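Arabinan endo-1,5-alpha-l-arabinosidase A (Cellvibrio cellulosa, PDB 1GYH) cleaves the alpha-1,5-linked arabinofuranosyl bonds of linear arabinan in plant cell walls, releasing almost exclusively arabinotriose. Local coordinates at residues F22-I28 with G62-P67. Numbering follows the deposited sequence.
Sequences FSTGPGI and GHLWAP
The backbone N-H of A66 runs almost straight into the hydroxyl oxygen of T24 (N to OG1 2.8 Å, 175° at the hydrogen), joining the first two blades of a five-bladed beta-propeller near its active site. T24 holds OG1 on the side of its own backbone N, opposite the carbonyl carbon, which turns the hydroxyl to A66, and the same oxygen is hydrogen-bonded to OD2 of D9, probably the catalytic proton acceptor; T24 thus ties that carboxylate to the strand 63-72. Beyond T24 the chain leaves its own blade, and the short strand 25-26 adds an antiparallel edge to the next one. G25 and L64 form a hydrogen-bonded pair: G25 N reaches L64 O at 3.0 Å, and L64 N returns to G25 O at 3.1 Å from above the carbonyl plane. From the opposite face of that plane I28 N also binds G25 O, closing the type II turn 25-28, while G27 N gives a longer bond to G62 O (3.3 Å). The extreme backbone angles of G25 (155°/179°) leave no room for a side chain. On one face of the blade's sheet, at its edge, P26 and H63 lie side by side, and P26 CG sits over the imidazole, 4.0 Å from the centroid of the H63 ring, in a CH-pi contact. G62 and H63 probably bind substrate, which places this end of the contact at the substrate cleft. On the other side the packing is apolar: I28 crosses L64 at about a right angle and is wedged between two residues, its CD1 3.7 Å from L64 CB and 3.8 Å from P67 CB. L78 of strand 75-82 touches both F22 and P67, whose own contact brings F22 CB to 3.9 Å from P67 CG.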
loop_
_atom_site.group_PDB
_atom_site.type_symbol
_atom_site.label_atom_id
_atom_site.label_comp_id
_atom_site.label_asym_id
_atom_site.label_seq_id
_atom_site.Cartn_x
_atom_site.Cartn_y
_atom_site.Cartn_z
ATOM N N PHE A 22 -8.791 -5.589 1.945
ATOM C CA PHE A 22 -7.868 -6.421 1.173
ATOM C C PHE A 22 -6.536 -6.457 1.899
ATOM O O PHE A 22 -5.989 -5.427 2.292
ATOM C CB PHE A 22 -7.658 -5.900 -0.254
ATOM C CG PHE A 22 -8.913 -5.712 -1.038
ATOM C CD1 PHE A 22 -9.806 -4.664 -0.737
ATOM C CD2 PHE A 22 -9.240 -6.583 -2.074
ATOM C CE1 PHE A 22 -10.962 -4.485 -1.487
ATOM C CE2 PHE A 22 -10.442 -6.430 -2.802
ATOM C CZ PHE A 22 -11.301 -5.374 -2.506
ATOM N N SER A 23 -5.969 -7.666 2.019
ATOM C CA SER A 23 -4.719 -7.882 2.736
ATOM C C SER A 23 -3.757 -8.766 1.917
ATOM O O SER A 23 -4.178 -9.635 1.125
ATOM C CB SER A 23 -5.016 -8.552 4.088
ATOM O OG SER A 23 -3.820 -8.926 4.798
ATOM N N THR A 24 -2.469 -8.524 2.116
ATOM C CA THR A 24 -1.440 -9.522 1.798
ATOM C C THR A 24 -1.877 -10.897 2.302
ATOM O O THR A 24 -2.415 -11.030 3.395
ATOM C CB THR A 24 -0.119 -9.097 2.460
ATOM O OG1 THR A 24 0.406 -7.947 1.765
ATOM C CG2 THR A 24 0.985 -10.223 2.346
ATOM N N GLY A 25 -1.680 -11.921 1.485
ATOM C CA GLY A 25 -2.062 -13.282 1.842
ATOM C C GLY A 25 -2.307 -14.158 0.606
ATOM O O GLY A 25 -2.205 -13.681 -0.530
ATOM N N PRO A 26 -2.647 -15.424 0.799
ATOM C CA PRO A 26 -2.839 -16.352 -0.338
ATOM C C PRO A 26 -3.871 -15.846 -1.343
ATOM O O PRO A 26 -5.024 -15.698 -0.965
ATOM C CB PRO A 26 -3.310 -17.635 0.348
ATOM C CG PRO A 26 -2.701 -17.539 1.711
ATOM C CD PRO A 26 -2.875 -16.094 2.089
ATOM N N GLY A 27 -3.468 -15.524 -2.570
ATOM C CA GLY A 27 -4.425 -15.067 -3.585
ATOM C C GLY A 27 -5.014 -13.646 -3.359
ATOM O O GLY A 27 -5.852 -13.232 -4.135
ATOM N N ILE A 28 -4.482 -12.910 -2.385
ATOM C CA ILE A 28 -5.041 -11.673 -1.778
ATOM C C ILE A 28 -6.324 -12.001 -0.994
ATOM O O ILE A 28 -7.288 -12.484 -1.551
ATOM C CB ILE A 28 -5.289 -10.561 -2.769
ATOM C CG1 ILE A 28 -4.008 -10.031 -3.415
ATOM C CG2 ILE A 28 -6.017 -9.359 -2.069
ATOM C CD1 ILE A 28 -2.981 -9.382 -2.511
ATOM N N GLY A 62 2.568 -18.834 -3.171
ATOM C CA GLY A 62 1.145 -18.552 -3.183
ATOM C C GLY A 62 0.669 -17.254 -2.513
ATOM O O GLY A 62 -0.466 -16.873 -2.737
ATOM N N HIS A 63 1.517 -16.606 -1.720
ATOM C CA HIS A 63 1.183 -15.353 -1.025
ATOM C C HIS A 63 1.440 -14.138 -1.912
ATOM O O HIS A 63 2.581 -13.845 -2.284
ATOM C CB HIS A 63 1.969 -15.191 0.286
ATOM C CG HIS A 63 1.600 -16.205 1.315
ATOM N ND1 HIS A 63 0.884 -15.900 2.460
ATOM C CD2 HIS A 63 1.809 -17.541 1.343
ATOM C CE1 HIS A 63 0.681 -17.007 3.148
ATOM N NE2 HIS A 63 1.213 -18.019 2.485
ATOM N N LEU A 64 0.361 -13.435 -2.259
ATOM C CA LEU A 64 0.462 -12.170 -2.983
ATOM C C LEU A 64 0.563 -11.022 -1.994
ATOM O O LEU A 64 -0.003 -11.098 -0.900
ATOM C CB LEU A 64 -0.740 -11.997 -3.918
ATOM C CG LEU A 64 -0.897 -13.066 -5.008
ATOM C CD1 LEU A 64 -2.255 -12.931 -5.753
ATOM C CD2 LEU A 64 0.268 -12.948 -5.994
ATOM N N TRP A 65 1.305 -9.969 -2.362
ATOM C CA TRP A 65 1.633 -8.906 -1.408
ATOM C C TRP A 65 1.043 -7.543 -1.813
ATOM O O TRP A 65 0.976 -7.220 -3.004
ATOM C CB TRP A 65 3.122 -8.653 -1.290
ATOM C CG TRP A 65 4.090 -9.820 -0.932
ATOM C CD1 TRP A 65 3.802 -11.096 -0.589
ATOM C CD2 TRP A 65 5.508 -9.706 -0.925
ATOM N NE1 TRP A 65 4.969 -11.796 -0.373
ATOM C CE2 TRP A 65 6.035 -10.945 -0.565
ATOM C CE3 TRP A 65 6.388 -8.656 -1.191
ATOM C CZ2 TRP A 65 7.423 -11.178 -0.461
ATOM C CZ3 TRP A 65 7.798 -8.882 -1.075
ATOM C CH2 TRP A 65 8.281 -10.139 -0.724
ATOM N N ALA A 66 0.692 -6.766 -0.786
ATOM C CA ALA A 66 0.512 -5.289 -0.865
ATOM C C ALA A 66 -0.484 -4.839 -1.939
ATOM O O ALA A 66 -0.162 -4.115 -2.879
ATOM C CB ALA A 66 1.903 -4.614 -1.029
ATOM N N PRO A 67 -1.735 -5.247 -1.785
ATOM C CA PRO A 67 -2.730 -4.932 -2.783
ATOM C C PRO A 67 -3.066 -3.402 -2.774
ATOM O O PRO A 67 -2.835 -2.696 -1.765
ATOM C CB PRO A 67 -3.945 -5.742 -2.323
ATOM C CG PRO A 67 -3.797 -5.888 -0.848
ATOM C CD PRO A 67 -2.303 -5.972 -0.632
#